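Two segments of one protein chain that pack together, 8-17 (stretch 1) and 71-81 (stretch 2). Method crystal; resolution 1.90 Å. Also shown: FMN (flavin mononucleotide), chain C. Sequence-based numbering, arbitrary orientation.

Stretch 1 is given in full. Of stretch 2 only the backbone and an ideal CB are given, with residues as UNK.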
# COMPACT_ATOMS: atom_id res chain seq x y z
N LEU A 8 -3.16 -6.20 4.71
CA LEU A 8 -3.82 -6.52 3.43
C LEU A 8 -3.11 -5.85 2.28
O LEU A 8 -2.72 -4.72 2.43
CB LEU A 8 -5.26 -5.98 3.47
CG LEU A 8 -6.31 -6.25 2.42
CD1 LEU A 8 -7.53 -6.02 3.28
CD2 LEU A 8 -6.23 -5.09 1.43
N THR A 9 -2.96 -6.55 1.16
CA THR A 9 -2.33 -5.95 -0.02
C THR A 9 -3.28 -6.26 -1.15
O THR A 9 -3.72 -7.38 -1.24
CB THR A 9 -1.02 -6.71 -0.35
OG1 THR A 9 -0.11 -6.45 0.71
CG2 THR A 9 -0.41 -6.20 -1.57
N TYR A 10 -3.59 -5.23 -1.97
CA TYR A 10 -4.45 -5.35 -3.12
C TYR A 10 -3.76 -4.65 -4.28
O TYR A 10 -2.84 -3.88 -4.12
CB TYR A 10 -5.88 -4.76 -2.82
CG TYR A 10 -5.83 -3.27 -2.75
CD1 TYR A 10 -5.71 -2.53 -3.92
CD2 TYR A 10 -5.93 -2.58 -1.53
CE1 TYR A 10 -5.62 -1.17 -3.88
CE2 TYR A 10 -5.86 -1.19 -1.49
CZ TYR A 10 -5.73 -0.51 -2.67
OH TYR A 10 -5.63 0.85 -2.73
N ARG A 11 -4.18 -4.98 -5.48
CA ARG A 11 -3.66 -4.40 -6.71
C ARG A 11 -4.89 -3.83 -7.36
O ARG A 11 -5.97 -4.44 -7.25
CB ARG A 11 -3.16 -5.54 -7.59
CG ARG A 11 -2.40 -5.08 -8.79
CD ARG A 11 -1.80 -6.26 -9.57
NE ARG A 11 -2.85 -6.96 -10.27
CZ ARG A 11 -3.06 -6.87 -11.58
NH1 ARG A 11 -2.26 -6.12 -12.34
NH2 ARG A 11 -4.06 -7.54 -12.13
N SER A 12 -4.75 -2.64 -7.97
CA SER A 12 -5.84 -2.02 -8.76
C SER A 12 -5.28 -1.38 -9.95
O SER A 12 -4.08 -1.14 -10.02
CB SER A 12 -6.61 -0.97 -7.98
OG SER A 12 -5.78 0.09 -7.62
N ARG A 13 -6.15 -1.12 -10.93
CA ARG A 13 -5.81 -0.31 -12.09
C ARG A 13 -6.04 1.13 -11.82
O ARG A 13 -7.13 1.53 -11.40
CB ARG A 13 -6.72 -0.63 -13.26
CG ARG A 13 -6.18 -1.63 -14.16
CD ARG A 13 -5.92 -1.03 -15.54
NE ARG A 13 -4.95 -1.89 -16.24
CZ ARG A 13 -4.33 -1.56 -17.36
NH1 ARG A 13 -4.57 -0.36 -17.92
NH2 ARG A 13 -3.44 -2.40 -17.89
N VAL A 14 -5.04 1.90 -12.14
CA VAL A 14 -5.11 3.35 -12.02
C VAL A 14 -6.23 3.94 -12.85
O VAL A 14 -6.43 3.55 -13.97
CB VAL A 14 -3.77 3.92 -12.41
CG1 VAL A 14 -3.88 5.32 -12.83
CG2 VAL A 14 -2.84 3.78 -11.22
N ARG A 15 -6.97 4.87 -12.29
CA ARG A 15 -7.95 5.53 -13.07
C ARG A 15 -7.99 7.02 -12.73
O ARG A 15 -8.98 7.57 -12.19
CB ARG A 15 -9.29 4.85 -12.88
CG ARG A 15 -10.23 5.18 -13.97
CD ARG A 15 -11.61 5.23 -13.39
NE ARG A 15 -12.59 5.25 -14.46
CZ ARG A 15 -13.88 4.97 -14.30
NH1 ARG A 15 -14.35 4.65 -13.08
NH2 ARG A 15 -14.67 5.05 -15.37
N LEU A 16 -6.88 7.68 -13.07
CA LEU A 16 -6.57 9.04 -12.60
C LEU A 16 -6.80 10.11 -13.67
O LEU A 16 -6.26 10.02 -14.75
CB LEU A 16 -5.10 9.07 -12.22
CG LEU A 16 -4.62 8.13 -11.12
CD1 LEU A 16 -3.22 8.55 -10.80
CD2 LEU A 16 -5.50 8.35 -9.94
N ALA A 17 -7.61 11.13 -13.38
CA ALA A 17 -7.86 12.18 -14.38
C ALA A 17 -6.56 12.96 -14.51
O ALA A 17 -6.13 13.29 -15.61
CB ALA A 17 -9.03 13.08 -13.93
N UNK A 71 -13.62 3.97 -4.16
CA UNK A 71 -12.94 5.07 -4.84
C UNK A 71 -12.84 4.97 -6.38
O UNK A 71 -12.36 4.00 -6.95
CB UNK A 71 -11.53 5.18 -4.27
N UNK A 72 -13.36 5.99 -7.06
CA UNK A 72 -13.39 5.88 -8.51
C UNK A 72 -12.02 6.01 -9.20
O UNK A 72 -11.96 5.81 -10.42
CB UNK A 72 -14.33 6.95 -9.06
N UNK A 73 -10.96 6.35 -8.47
CA UNK A 73 -9.68 6.66 -9.10
C UNK A 73 -8.89 5.41 -9.37
O UNK A 73 -7.71 5.48 -9.76
CB UNK A 73 -8.86 7.61 -8.23
N UNK A 74 -9.51 4.25 -9.14
CA UNK A 74 -8.90 2.96 -9.55
C UNK A 74 -9.97 1.93 -9.82
O UNK A 74 -11.04 2.10 -9.33
CB UNK A 74 -7.94 2.44 -8.48
N UNK A 75 -9.64 0.87 -10.54
CA UNK A 75 -10.61 -0.16 -10.89
C UNK A 75 -9.99 -1.52 -10.84
O UNK A 75 -8.78 -1.63 -10.69
CB UNK A 75 -11.20 0.09 -12.28
N UNK A 76 -10.84 -2.54 -11.01
CA UNK A 76 -10.43 -3.92 -11.02
C UNK A 76 -9.64 -4.21 -9.75
O UNK A 76 -8.55 -4.73 -9.80
CB UNK A 76 -9.61 -4.24 -12.27
N UNK A 77 -10.17 -3.83 -8.62
CA UNK A 77 -9.40 -4.00 -7.34
C UNK A 77 -9.47 -5.47 -7.01
O UNK A 77 -10.58 -6.07 -6.97
CB UNK A 77 -9.96 -3.15 -6.19
N UNK A 78 -8.31 -6.04 -6.68
CA UNK A 78 -8.36 -7.39 -6.22
C UNK A 78 -7.24 -7.60 -5.20
O UNK A 78 -6.12 -7.21 -5.38
CB UNK A 78 -8.25 -8.37 -7.39
N UNK A 79 -7.62 -8.16 -4.08
CA UNK A 79 -6.71 -8.41 -2.99
C UNK A 79 -5.78 -9.58 -3.30
O UNK A 79 -6.18 -10.63 -3.83
CB UNK A 79 -7.49 -8.68 -1.70
N UNK A 80 -4.53 -9.35 -2.95
CA UNK A 80 -3.53 -10.35 -3.08
C UNK A 80 -3.56 -11.23 -1.84
O UNK A 80 -3.55 -12.47 -1.88
CB UNK A 80 -2.15 -9.72 -3.29
N UNK A 81 -3.62 -10.56 -0.69
CA UNK A 81 -3.72 -11.37 0.49
C UNK A 81 -4.12 -10.53 1.68
O UNK A 81 -4.19 -9.30 1.57
CB UNK A 81 -2.40 -12.09 0.76
N1 FMN C . -7.65 6.90 1.92
C2 FMN C . -7.16 6.69 3.19
O2 FMN C . -7.67 7.29 4.16
N3 FMN C . -6.13 5.84 3.41
C4 FMN C . -5.58 5.24 2.34
O4 FMN C . -4.72 4.44 2.52
C4A FMN C . -6.06 5.44 1.04
N5 FMN C . -5.46 4.80 -0.04
C5A FMN C . -5.98 4.93 -1.33
C6 FMN C . -5.42 4.26 -2.40
C7 FMN C . -5.88 4.42 -3.72
C7M FMN C . -5.33 3.54 -4.85
C8 FMN C . -6.94 5.26 -3.93
C8M FMN C . -7.55 5.45 -5.32
C9 FMN C . -7.53 5.94 -2.87
C9A FMN C . -7.04 5.76 -1.54
N10 FMN C . -7.61 6.45 -0.44
C10 FMN C . -7.11 6.26 0.84
C1' FMN C . -8.53 7.61 -0.63
C2' FMN C . -9.81 7.10 -0.01
O2' FMN C . -10.39 6.41 -1.07
C3' FMN C . -10.76 8.18 0.56
O3' FMN C . -11.35 8.85 -0.51
C4' FMN C . -10.15 9.21 1.49
O4' FMN C . -9.75 8.68 2.77
C5' FMN C . -11.19 10.29 1.78
O5' FMN C . -11.05 11.53 1.07
P FMN C . -11.95 12.70 1.70
O1P FMN C . -11.67 14.05 1.01
O2P FMN C . -13.38 12.25 1.44
O3P FMN C . -11.55 12.66 3.15

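Position 71 opens a type I turn that ends at position 74. Its CA-to-CB bond points sideways, and nothing of stretch 1 lies within 5.5 Å of the ideal CB, but the ribityl chain of FMN runs nearby, so a polar side chain able to accept hydrogen bonds would suit. Asp 71 does so: its OD2 accepts a hydrogen bond from FMN O2' (2.9 Å).

At position 72, phi of -72° and psi of -8° permit proline and many other residues. The ideal CB lies 4.6 Å from Arg 15 NH1. In Pro 72, O sits 3.0 Å from Arg 15 CD, near the plane of the guanidinium.

Position 73 offers its carbonyl to stretch 1: the O accepts a hydrogen bond from Arg 15 N (2.7 Å). The ideal CB is 3.8 Å from Leu 16 CD2, so an aliphatic stem is favoured, whatever its end. Arg 73 supplies that stem, with CB 3.9 Å from Leu 16 CD2. Its end leads away and forms a salt bridge with Asp 71, NH2 to OD2 at 2.7 Å.

At position 74 the ideal CB is tight against Arg 13 O (3.2 Å) and close to Ser 12 OG (3.3 Å). Ser 12 OG invites a polar partner, which histidine, asparagine or glutamine could be; of these, histidine would also set a ring beside the flavin methyls. In His 74, with chi1 in the p well, ND1 hydrogen-bonds Ser 12 OG at 2.7 Å, either being a possible donor. FMN C8M lies over one face of the imidazole, and the Tyr 10 ring meets it obliquely, with OH 3.5 Å from CE1.

Position 75 pairs with Arg 13 through two backbone hydrogen bonds, N to O and O to N, both 2.7 Å. The CB shares a sheet face with the Arg 13 side chain, where a long polar or acidic residue could reach the arginines. Gln 75 packs CG 3.5 Å from Arg 13 CB and places OE1 over one face of the Arg 15 guanidinium.

The chain turns a corner at position 76, where positive phi (54°) would favour glycine or asparagine. The residue is nevertheless Glu 76, whose OE2 approaches Arg 13 CG to 3.9 Å.

At position 77 the ideal CB lies near Ser 12 CB and Tyr 10 CD1, suiting a branched aliphatic residue. Ile 77 sets CG2 4.0 Å from Tyr 10 CD1 and CG1 3.7 Å from Ser 12 CB.

Position 78 exchanges two backbone hydrogen bonds with Arg 11, and many side chains would fit; it is Leu 78.

The CB at position 79 lies on the same sheet face as the Tyr 10 side chain, so small or medium side chains would suit; Ala 79 sets CB 4.3 Å from Tyr 10 CB.

Position 80 makes a bulge, its N donating to Thr 9 O (2.7 Å). Various side chains could turn outward, as Phe 80 does.

Position 81 faces Thr 9, suiting a polar group; Asp 81 OD1 and Thr 9 OG1 share a water.

Stretch 2, residues 71-81: DPRHQEILAFD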
# COMPACT_ATOMS: atom_id res chain seq x y z
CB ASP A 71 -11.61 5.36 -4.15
CG ASP A 71 -11.02 6.70 -4.59
OD1 ASP A 71 -11.03 7.00 -5.78
OD2 ASP A 71 -10.52 7.45 -3.74
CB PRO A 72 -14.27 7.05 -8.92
CG PRO A 72 -14.98 7.50 -7.61
CD PRO A 72 -14.02 7.20 -6.55
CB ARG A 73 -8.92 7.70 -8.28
CG ARG A 73 -9.65 9.07 -8.17
CD ARG A 73 -8.98 9.97 -7.19
NE ARG A 73 -9.44 9.67 -5.85
CZ ARG A 73 -9.08 10.33 -4.76
NH1 ARG A 73 -8.24 11.39 -4.83
NH2 ARG A 73 -9.51 9.90 -3.58
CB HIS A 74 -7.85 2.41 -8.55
CG HIS A 74 -8.36 2.15 -7.15
ND1 HIS A 74 -7.59 1.48 -6.21
CD2 HIS A 74 -9.50 2.48 -6.51
CE1 HIS A 74 -8.24 1.42 -5.06
NE2 HIS A 74 -9.40 2.01 -5.21
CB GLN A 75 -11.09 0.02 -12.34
CG GLN A 75 -10.01 0.49 -13.28
CD GLN A 75 -10.53 1.07 -14.62
OE1 GLN A 75 -11.67 1.56 -14.73
NE2 GLN A 75 -9.68 1.00 -15.65
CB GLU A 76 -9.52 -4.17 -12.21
CG GLU A 76 -10.21 -3.91 -13.57
CD GLU A 76 -9.25 -4.12 -14.74
OE1 GLU A 76 -8.38 -5.05 -14.66
OE2 GLU A 76 -9.34 -3.33 -15.72
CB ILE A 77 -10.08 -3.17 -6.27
CG1 ILE A 77 -9.98 -1.71 -6.68
CG2 ILE A 77 -9.49 -3.42 -4.89
CD1 ILE A 77 -11.09 -0.89 -6.12
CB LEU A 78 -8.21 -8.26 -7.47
CG LEU A 78 -8.34 -9.73 -7.33
CD1 LEU A 78 -9.81 -10.11 -7.14
CD2 LEU A 78 -7.69 -10.39 -8.59
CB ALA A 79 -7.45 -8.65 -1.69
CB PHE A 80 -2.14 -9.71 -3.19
CG PHE A 80 -1.07 -10.70 -3.00
CD1 PHE A 80 -0.79 -11.58 -4.03
CD2 PHE A 80 -0.40 -10.83 -1.77
CE1 PHE A 80 0.17 -12.57 -3.90
CE2 PHE A 80 0.59 -11.86 -1.57
CZ PHE A 80 0.90 -12.73 -2.64
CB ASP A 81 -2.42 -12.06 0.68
CG ASP A 81 -1.42 -11.20 1.34
OD1 ASP A 81 -1.55 -9.94 1.28
OD2 ASP A 81 -0.48 -11.81 1.91
O HOH W 1 -0.35 -8.09 3.04
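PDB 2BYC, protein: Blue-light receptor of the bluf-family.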